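Long-range contacts in 3-oxoacyl-[acyl-carrier-protein] reductase (Sinorhizobium meliloti, PDB 3U9L), which probably catalyses the NADPH-dependent reduction of 3-oxoacyl groups on acyl carrier protein, as a member of the short-chain dehydrogenase/reductase family: residues Leu178-Ile183 with Ser293-Pro298; Ala103-Pro108 with Gly204-His209; Leu64-Gln69 with Gln123-Ala128. One frame throughout, in Å; residues are numbered along the deposited sequence.

Contact 1: Leu178-Ile183 with Ser293-Pro298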
loop_
_atom_site.group_PDB
_atom_site.type_symbol
_atom_site.label_atom_id
_atom_site.label_comp_id
_atom_site.label_asym_id
_atom_site.label_seq_id
_atom_site.Cartn_x
_atom_site.Cartn_y
_atom_site.Cartn_z
ATOM N N LEU A 178 -1.451 17.375 -8.509
ATOM C CA LEU A 178 -1.739 18.694 -8.010
ATOM C C LEU A 178 -0.714 19.710 -8.478
ATOM O O LEU A 178 -0.876 20.914 -8.211
ATOM C CB LEU A 178 -1.726 18.717 -6.475
ATOM C CG LEU A 178 -2.793 17.870 -5.759
ATOM C CD1 LEU A 178 -2.532 17.892 -4.276
ATOM C CD2 LEU A 178 -4.197 18.457 -6.100
ATOM N N SER A 179 0.388 19.254 -9.067
ATOM C CA SER A 179 1.438 20.227 -9.328
ATOM C C SER A 179 0.975 21.376 -10.316
ATOM O O SER A 179 1.411 22.523 -10.172
ATOM C CB SER A 179 2.724 19.575 -9.839
ATOM O OG SER A 179 2.424 18.974 -11.073
ATOM N N ARG A 180 0.171 21.048 -11.324
ATOM C CA ARG A 180 -0.233 22.110 -12.284
ATOM C C ARG A 180 -1.171 23.085 -11.586
ATOM O O ARG A 180 -1.367 24.218 -12.052
ATOM C CB ARG A 180 -0.836 21.521 -13.552
ATOM C CG ARG A 180 0.227 20.879 -14.472
ATOM C CD ARG A 180 -0.417 20.331 -15.708
ATOM N NE ARG A 180 0.601 19.676 -16.509
ATOM C CZ ARG A 180 0.358 18.923 -17.580
ATOM N NH1 ARG A 180 -0.882 18.754 -18.012
ATOM N NH2 ARG A 180 1.369 18.308 -18.195
ATOM N N TRP A 181 -1.701 22.668 -10.424
ATOM C CA TRP A 181 -2.528 23.570 -9.655
ATOM C C TRP A 181 -1.712 24.445 -8.737
ATOM O O TRP A 181 -2.283 25.202 -7.981
ATOM C CB TRP A 181 -3.617 22.854 -8.874
ATOM C CG TRP A 181 -4.602 22.014 -9.635
ATOM C CD1 TRP A 181 -4.447 20.690 -10.021
ATOM C CD2 TRP A 181 -5.948 22.374 -9.998
ATOM N NE1 TRP A 181 -5.603 20.216 -10.613
ATOM C CE2 TRP A 181 -6.522 21.233 -10.643
ATOM C CE3 TRP A 181 -6.704 23.550 -9.864
ATOM C CZ2 TRP A 181 -7.822 21.231 -11.110
ATOM C CZ3 TRP A 181 -7.991 23.556 -10.359
ATOM C CH2 TRP A 181 -8.543 22.385 -10.981
ATOM N N GLY A 182 -0.390 24.388 -8.821
ATOM C CA GLY A 182 0.458 25.141 -7.933
ATOM C C GLY A 182 0.689 24.587 -6.510
ATOM O O GLY A 182 1.311 25.270 -5.672
ATOM N N ILE A 183 0.173 23.386 -6.224
ATOM C CA ILE A 183 0.256 22.804 -4.894
ATOM C C ILE A 183 1.519 21.930 -4.715
ATOM O O ILE A 183 1.811 21.054 -5.523
ATOM C CB ILE A 183 -1.027 22.070 -4.516
ATOM C CG1 ILE A 183 -2.164 23.106 -4.400
ATOM C CG2 ILE A 183 -0.896 21.292 -3.185
ATOM C CD1 ILE A 183 -3.545 22.398 -4.482
ATOM N N SER A 293 7.774 15.908 -17.405
ATOM C CA SER A 293 8.636 16.345 -16.310
ATOM C C SER A 293 8.082 17.587 -15.577
ATOM O O SER A 293 8.513 17.899 -14.478
ATOM C CB SER A 293 10.044 16.666 -16.833
ATOM O OG SER A 293 9.947 17.747 -17.738
ATOM N N ASP A 294 7.160 18.322 -16.190
ATOM C CA ASP A 294 6.598 19.500 -15.521
ATOM C C ASP A 294 5.809 19.091 -14.259
ATOM O O ASP A 294 5.660 19.882 -13.318
ATOM C CB ASP A 294 5.715 20.323 -16.487
ATOM C CG ASP A 294 4.348 19.667 -16.738
ATOM O OD1 ASP A 294 3.297 20.173 -16.229
ATOM O OD2 ASP A 294 4.309 18.622 -17.424
ATOM N N LEU A 295 5.311 17.860 -14.240
ATOM C CA LEU A 295 4.591 17.333 -13.078
ATOM C C LEU A 295 5.489 17.195 -11.832
ATOM O O LEU A 295 4.981 16.998 -10.729
ATOM C CB LEU A 295 3.952 15.982 -13.394
ATOM C CG LEU A 295 2.953 16.107 -14.542
ATOM C CD1 LEU A 295 2.238 14.758 -14.731
ATOM C CD2 LEU A 295 1.981 17.274 -14.309
ATOM N N LEU A 296 6.806 17.330 -12.031
ATOM C CA LEU A 296 7.780 17.150 -10.957
ATOM C C LEU A 296 7.929 18.450 -10.223
ATOM O O LEU A 296 8.570 18.507 -9.172
ATOM C CB LEU A 296 9.156 16.721 -11.491
ATOM C CG LEU A 296 9.111 15.259 -11.998
ATOM C CD1 LEU A 296 10.338 14.941 -12.865
ATOM C CD2 LEU A 296 8.995 14.250 -10.791
ATOM N N LYS A 297 7.343 19.506 -10.774
ATOM C CA LYS A 297 7.583 20.821 -10.208
ATOM C C LYS A 297 6.338 21.697 -10.212
ATOM O O LYS A 297 5.932 22.167 -11.238
ATOM C CB LYS A 297 8.733 21.509 -10.968
ATOM C CG LYS A 297 9.163 22.814 -10.317
ATOM C CD LYS A 297 9.432 23.959 -11.334
ATOM C CE LYS A 297 10.707 23.677 -12.173
ATOM N NZ LYS A 297 11.346 24.912 -12.789
ATOM N N PRO A 298 5.726 21.906 -9.051
ATOM C CA PRO A 298 4.521 22.732 -8.898
ATOM C C PRO A 298 4.614 24.058 -9.658
ATOM O O PRO A 298 5.636 24.724 -9.612
ATOM C CB PRO A 298 4.464 22.985 -7.396
ATOM C CG PRO A 298 5.079 21.674 -6.855
ATOM C CD PRO A 298 6.242 21.413 -7.762
HETATM O O HOH W 1 3.480 21.585 -12.817
#
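Arg-180 holds the carboxylate of Asp-294 side-on, with NE and NH2 each taking a different oxygen. NE reaches OD1 of Asp-294 at 2.8 Å, close to the guanidinium plane and on the syn lone pair of that oxygen. NH2 meets OD2 of Asp-294 at 3.1 Å in an almost straight bond of 172°, and a weak bond from NH2 to OD1 closes the grip. This makes a two-point salt bridge; the planes of the two groups, 23° apart, are nearly coplanar, which should limit rotation of either end. The arginine is stretched from CG to NE, and its NE lies 3.5 Å from CD2 of Leu-295, so a leucine methyl flanks the ion pair.

Beside the ion pair, Ser-179 and Pro-298 bring the two backbones together, their CA atoms 4.0 Å apart. CA of Pro-298 directs its hydrogen at O of Ser-179 (3.4 Å, 140° at the hydrogen), while CG of the proline ring rests 3.6 Å from O of Ile-183. Ser-179 OG bonds back to the carbonyl of Arg-176 and has a weak link to a water that donates to O of Asp-294 at 2.8 Å.

Further out, a type I turn from Ser-179 to Gly-182 follows helix 158-179 and carries Arg-180. NH2 of Arg-180 also has a long, weak ion pair with Glu-226 of the second subunit, and Pro-155 of that subunit packs on Leu-295. The whole fastens the C-terminal tail to the helix-to-strand turn before strand 183-190, an alpha-beta connection of the Rossmann fold.

Contact 2: Ala103-Pro108 with Gly204-His209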
loop_
_atom_site.group_PDB
_atom_site.type_symbol
_atom_site.label_atom_id
_atom_site.label_comp_id
_atom_site.label_asym_id
_atom_site.label_seq_id
_atom_site.Cartn_x
_atom_site.Cartn_y
_atom_site.Cartn_z
ATOM N N ALA A 103 0.220 -11.998 10.434
ATOM C CA ALA A 103 -0.723 -11.395 9.471
ATOM C C ALA A 103 -1.944 -12.275 9.288
ATOM O O ALA A 103 -3.060 -11.780 9.116
ATOM C CB ALA A 103 -0.023 -11.223 8.123
ATOM N N GLU A 104 -1.729 -13.583 9.256
ATOM C CA GLU A 104 -2.818 -14.552 9.061
ATOM C C GLU A 104 -3.892 -14.448 10.115
ATOM O O GLU A 104 -5.031 -14.793 9.842
ATOM C CB GLU A 104 -2.280 -15.983 9.051
ATOM C CG GLU A 104 -3.248 -17.016 8.355
ATOM C CD GLU A 104 -2.819 -18.486 8.550
ATOM O OE1 GLU A 104 -1.587 -18.752 8.550
ATOM O OE2 GLU A 104 -3.707 -19.381 8.639
ATOM N N ALA A 105 -3.544 -13.960 11.323
ATOM C CA ALA A 105 -4.474 -13.914 12.461
ATOM C C ALA A 105 -5.324 -12.654 12.481
ATOM O O ALA A 105 -6.295 -12.537 13.251
ATOM C CB ALA A 105 -3.700 -14.087 13.834
ATOM N N PHE A 106 -4.941 -11.675 11.675
ATOM C CA PHE A 106 -5.757 -10.474 11.450
ATOM C C PHE A 106 -6.849 -10.779 10.452
ATOM O O PHE A 106 -6.583 -11.368 9.406
ATOM C CB PHE A 106 -4.890 -9.305 10.924
ATOM C CG PHE A 106 -4.036 -8.661 11.976
ATOM C CD1 PHE A 106 -4.586 -7.760 12.884
ATOM C CD2 PHE A 106 -2.696 -8.967 12.068
ATOM C CE1 PHE A 106 -3.781 -7.170 13.898
ATOM C CE2 PHE A 106 -1.898 -8.385 13.027
ATOM C CZ PHE A 106 -2.433 -7.483 13.955
ATOM N N THR A 107 -8.082 -10.367 10.748
ATOM C CA THR A 107 -9.160 -10.649 9.829
ATOM C C THR A 107 -9.181 -9.654 8.635
ATOM O O THR A 107 -8.569 -8.580 8.715
ATOM C CB THR A 107 -10.487 -10.592 10.555
ATOM O OG1 THR A 107 -10.711 -9.264 10.993
ATOM C CG2 THR A 107 -10.453 -11.503 11.783
ATOM N N PRO A 108 -9.877 -10.022 7.564
ATOM C CA PRO A 108 -9.994 -9.154 6.389
ATOM C C PRO A 108 -10.533 -7.780 6.772
ATOM O O PRO A 108 -10.096 -6.769 6.224
ATOM C CB PRO A 108 -11.009 -9.891 5.514
ATOM C CG PRO A 108 -10.847 -11.322 5.887
ATOM C CD PRO A 108 -10.520 -11.331 7.353
ATOM N N GLY A 204 -3.102 -2.153 18.279
ATOM C CA GLY A 204 -3.972 -3.314 18.374
ATOM C C GLY A 204 -3.316 -4.647 18.088
ATOM O O GLY A 204 -2.118 -4.718 17.868
ATOM N N VAL A 205 -4.142 -5.693 18.071
ATOM C CA VAL A 205 -3.694 -7.057 17.915
ATOM C C VAL A 205 -4.731 -7.848 17.114
ATOM O O VAL A 205 -5.814 -7.370 16.878
ATOM C CB VAL A 205 -3.489 -7.761 19.297
ATOM C CG1 VAL A 205 -2.294 -7.164 20.038
ATOM C CG2 VAL A 205 -4.762 -7.674 20.133
ATOM N N PRO A 206 -4.389 -9.052 16.700
ATOM C CA PRO A 206 -5.339 -9.841 15.907
ATOM C C PRO A 206 -6.636 -10.169 16.642
ATOM O O PRO A 206 -6.597 -10.450 17.842
ATOM C CB PRO A 206 -4.553 -11.105 15.589
ATOM C CG PRO A 206 -3.069 -10.635 15.621
ATOM C CD PRO A 206 -3.008 -9.578 16.642
ATOM N N ASP A 207 -7.766 -10.082 15.938
ATOM C CA ASP A 207 -9.053 -10.535 16.475
ATOM C C ASP A 207 -9.172 -12.059 16.513
ATOM O O ASP A 207 -10.025 -12.558 17.227
ATOM C CB ASP A 207 -10.225 -10.039 15.616
ATOM C CG ASP A 207 -10.563 -8.587 15.847
ATOM O OD1 ASP A 207 -10.159 -8.033 16.890
ATOM O OD2 ASP A 207 -11.244 -7.984 14.969
ATOM N N ASP A 208 -8.384 -12.781 15.709
ATOM C CA ASP A 208 -8.485 -14.230 15.609
ATOM C C ASP A 208 -7.510 -14.880 16.607
ATOM O O ASP A 208 -6.410 -15.297 16.254
ATOM C CB ASP A 208 -8.210 -14.736 14.178
ATOM C CG ASP A 208 -8.550 -16.238 13.982
ATOM O OD1 ASP A 208 -8.710 -16.965 15.003
ATOM O OD2 ASP A 208 -8.625 -16.701 12.814
ATOM N N HIS A 209 -7.936 -14.979 17.863
ATOM C CA HIS A 209 -7.061 -15.409 18.938
ATOM C C HIS A 209 -6.589 -16.826 18.748
ATOM O O HIS A 209 -5.426 -17.142 18.994
ATOM C CB HIS A 209 -7.791 -15.284 20.294
ATOM C CG HIS A 209 -8.193 -13.884 20.625
ATOM N ND1 HIS A 209 -7.391 -12.788 20.346
ATOM C CD2 HIS A 209 -9.323 -13.383 21.182
ATOM C CE1 HIS A 209 -8.003 -11.680 20.719
ATOM N NE2 HIS A 209 -9.179 -12.012 21.236
HETATM O O HOH W 2 -12.497 -8.851 13.091
#
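Pro-206 lies over one face of the Phe-106 ring in a CH-pi contact that joins two loops of the short-chain dehydrogenase Rossmann fold, those leading into helices 108-136 and 209-217. CG of Pro-206 is 3.7 Å from the centroid of the Phe-106 ring and 16° off its normal, displaced toward the rim. CD of the proline is 3.5 Å from CZ of the same ring. The phenyl group starts out away from the other loop, yet chi1 of -75°, with CG anti to the carbonyl carbon, swings it back beneath the proline.

Packing is equally close at Ala-105, whose CB touches CB of Pro-206 at 3.6 Å. O of Ala-105 accepts from the backbone N of Asp-208 at 3.2 Å, with 143° at the hydrogen; CB of Pro-206 and CB of Asp-208 also lie against this oxygen. At this tightly packed end, Arg-127 of the second subunit forms a salt bridge with OD2 of Asp-208. Gln-110 adds a polar brace, since its amide bonds to backbone groups of both loops, at Thr-107, Val-205 and Asp-207.

The outer side is looser and more exposed. There Thr-107 and Asp-207 cross at about a right angle, and their nearest side-chain atoms, CG2 and CB, are 4.1 Å apart. Thr-107 and Asp-208 each sit at the N-cap of the helix that follows. In the second of these caps, OD1 of Asp-208 accepts from the backbone N of Arg-211 in the first turn of helix 209-217.

Contact 3: Leu64-Gln69 with Gln123-Ala128; sequences LELDVQ and QRVNRA
The guanidinium of Arg-124 meets Gln-69 with a face and Val-68 with an edge. O of Gln-69 stands 3.7 Å above the plane, over the centre of the group, whereas O of Val-68 lies at the rim and accepts from NH1 of Arg-124. That bond measures 3.0 Å with 154° at the hydrogen; it falls in the carbonyl plane on a lone pair of the Val-68 oxygen, though it is tilted somewhat from the guanidinium plane.

The contact belongs to the Rossmann fold of the short-chain dehydrogenases: the loop leaving edge strand 61-65 is met by helix 108-136. The Arg-124 chain leaves on the side of its own backbone N (chi1 -72°) and runs extended from CG to NE, passing CD within 3.2 Å of O of Val-68. Two carbonyls thus meet the cationic group, and Asp-116, about two turns earlier in the same helix, forms a salt bridge with the same NH1. Pro-108 of the second subunit packs on this arginine.

Beside the polar end, the contact is apolar. CG2 of Val-125 touches CG1 of Val-68 at 4.0 Å, and CD2 of Leu-66 is more loosely placed, 4.5 Å from CG2 of Val-125. Leu-91 and His-93 of the central strand 90-93 continue the packing around Val-125. The loop's own shape is braced by an Asx turn, in which OD1 of Asp-67 accepts from the backbone N of Gln-69 at 3.0 Å.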
loop_
_atom_site.group_PDB
_atom_site.type_symbol
_atom_site.label_atom_id
_atom_site.label_comp_id
_atom_site.label_asym_id
_atom_site.label_seq_id
_atom_site.Cartn_x
_atom_site.Cartn_y
_atom_site.Cartn_z
ATOM N N LEU A 64 -9.291 21.430 17.440
ATOM C CA LEU A 64 -10.440 21.387 16.583
ATOM C C LEU A 64 -10.867 19.945 16.558
ATOM O O LEU A 64 -10.045 19.080 16.410
ATOM C CB LEU A 64 -10.009 21.874 15.163
ATOM C CG LEU A 64 -10.908 21.663 13.961
ATOM C CD1 LEU A 64 -12.240 22.405 14.167
ATOM C CD2 LEU A 64 -10.206 22.171 12.691
ATOM N N GLU A 65 -12.155 19.684 16.697
ATOM C CA GLU A 65 -12.648 18.336 16.587
ATOM C C GLU A 65 -12.714 17.897 15.109
ATOM O O GLU A 65 -13.396 18.534 14.277
ATOM C CB GLU A 65 -14.044 18.288 17.203
ATOM C CG GLU A 65 -14.922 17.214 16.671
ATOM C CD GLU A 65 -14.931 15.999 17.542
ATOM O OE1 GLU A 65 -14.705 16.141 18.774
ATOM O OE2 GLU A 65 -15.160 14.886 17.015
ATOM N N LEU A 66 -12.046 16.796 14.792
ATOM C CA LEU A 66 -12.044 16.303 13.409
ATOM C C LEU A 66 -11.800 14.809 13.449
ATOM O O LEU A 66 -10.700 14.332 13.764
ATOM C CB LEU A 66 -11.000 17.052 12.561
ATOM C CG LEU A 66 -10.954 16.852 11.034
ATOM C CD1 LEU A 66 -10.010 17.849 10.321
ATOM C CD2 LEU A 66 -10.542 15.433 10.754
ATOM N N ASP A 67 -12.860 14.069 13.189
ATOM C CA ASP A 67 -12.809 12.627 13.197
ATOM C C ASP A 67 -12.585 12.180 11.750
ATOM O O ASP A 67 -13.506 12.252 10.956
ATOM C CB ASP A 67 -14.158 12.117 13.648
ATOM C CG ASP A 67 -14.238 10.613 13.656
ATOM O OD1 ASP A 67 -13.272 9.913 13.248
ATOM O OD2 ASP A 67 -15.270 10.107 14.136
ATOM N N VAL A 68 -11.400 11.671 11.417
ATOM C CA VAL A 68 -11.087 11.448 10.009
ATOM C C VAL A 68 -11.840 10.260 9.467
ATOM O O VAL A 68 -11.774 9.984 8.275
ATOM C CB VAL A 68 -9.605 11.182 9.782
ATOM C CG1 VAL A 68 -8.795 12.435 10.057
ATOM C CG2 VAL A 68 -9.140 9.967 10.681
ATOM N N GLN A 69 -12.526 9.523 10.334
ATOM C CA GLN A 69 -13.301 8.376 9.875
ATOM C C GLN A 69 -14.729 8.831 9.505
ATOM O O GLN A 69 -15.523 8.038 9.002
ATOM C CB GLN A 69 -13.292 7.239 10.913
ATOM C CG GLN A 69 -12.007 6.428 10.910
ATOM C CD GLN A 69 -11.903 5.364 12.017
ATOM O OE1 GLN A 69 -11.936 4.151 11.740
ATOM N NE2 GLN A 69 -11.742 5.800 13.263
ATOM N N GLN A 123 -8.027 10.651 2.313
ATOM C CA GLN A 123 -8.872 10.926 1.185
ATOM C C GLN A 123 -10.089 11.795 1.593
ATOM O O GLN A 123 -10.485 12.727 0.860
ATOM C CB GLN A 123 -9.290 9.608 0.516
ATOM C CG GLN A 123 -10.026 9.738 -0.870
ATOM C CD GLN A 123 -9.195 10.395 -1.964
ATOM O OE1 GLN A 123 -7.972 10.579 -1.823
ATOM N NE2 GLN A 123 -9.877 10.796 -3.067
ATOM N N ARG A 124 -10.702 11.488 2.724
ATOM C CA ARG A 124 -11.774 12.337 3.251
ATOM C C ARG A 124 -11.278 13.754 3.444
ATOM O O ARG A 124 -11.911 14.706 3.033
ATOM C CB ARG A 124 -12.304 11.784 4.602
ATOM C CG ARG A 124 -13.115 10.543 4.413
ATOM C CD ARG A 124 -13.726 10.022 5.709
ATOM N NE ARG A 124 -14.189 8.686 5.418
ATOM C CZ ARG A 124 -13.556 7.570 5.775
ATOM N NH1 ARG A 124 -12.469 7.612 6.541
ATOM N NH2 ARG A 124 -14.042 6.418 5.385
ATOM N N VAL A 125 -10.144 13.889 4.095
ATOM C CA VAL A 125 -9.578 15.197 4.345
ATOM C C VAL A 125 -9.204 15.902 3.038
ATOM O O VAL A 125 -9.519 17.100 2.837
ATOM C CB VAL A 125 -8.359 15.126 5.325
ATOM C CG1 VAL A 125 -7.682 16.546 5.457
ATOM C CG2 VAL A 125 -8.837 14.648 6.678
ATOM N N ASN A 126 -8.536 15.188 2.132
ATOM C CA ASN A 126 -8.192 15.810 0.862
ATOM C C ASN A 126 -9.418 16.269 0.039
ATOM O O ASN A 126 -9.435 17.363 -0.537
ATOM C CB ASN A 126 -7.316 14.857 0.022
ATOM C CG ASN A 126 -5.881 14.900 0.457
ATOM O OD1 ASN A 126 -5.414 15.916 0.909
ATOM N ND2 ASN A 126 -5.180 13.790 0.349
ATOM N N ARG A 127 -10.430 15.406 -0.033
ATOM C CA ARG A 127 -11.598 15.746 -0.805
ATOM C C ARG A 127 -12.297 16.999 -0.236
ATOM O O ARG A 127 -12.898 17.793 -0.993
ATOM C CB ARG A 127 -12.548 14.558 -0.911
ATOM C CG ARG A 127 -12.112 13.598 -2.060
ATOM C CD ARG A 127 -13.002 12.306 -2.111
ATOM N NE ARG A 127 -14.443 12.596 -2.221
ATOM C CZ ARG A 127 -15.062 12.973 -3.336
ATOM N NH1 ARG A 127 -16.369 13.230 -3.297
ATOM N NH2 ARG A 127 -14.394 13.104 -4.487
ATOM N N ALA A 128 -12.193 17.195 1.078
ATOM C CA ALA A 128 -12.741 18.404 1.731
ATOM C C ALA A 128 -11.882 19.654 1.530
ATOM O O ALA A 128 -12.394 20.746 1.242
ATOM C CB ALA A 128 -12.957 18.128 3.281
#

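In the fold
From the N terminus, Leu-64 to Gln-69 opens contact 3 at the edge of the parallel sheet; the contact closes on helix 108-136 at Gln-123 to Ala-128. Before that closure, Ala-103 to Pro-108 has begun contact 2, so these two loops cross. Contact 2 closes at Gly-204 to His-209, joining the loops before helices 108-136 and 209-217. By then Leu-178 to Ile-183 has opened contact 1, which therefore crosses contact 2 and ties the turn after helix 158-179 to the segment after helix 272-289. Contacts 3 and 1 follow in series, nearest atoms about 6 Å apart. Contacts 1 and 2 lie on opposite sides of the chain's centre. All three touch the second subunit.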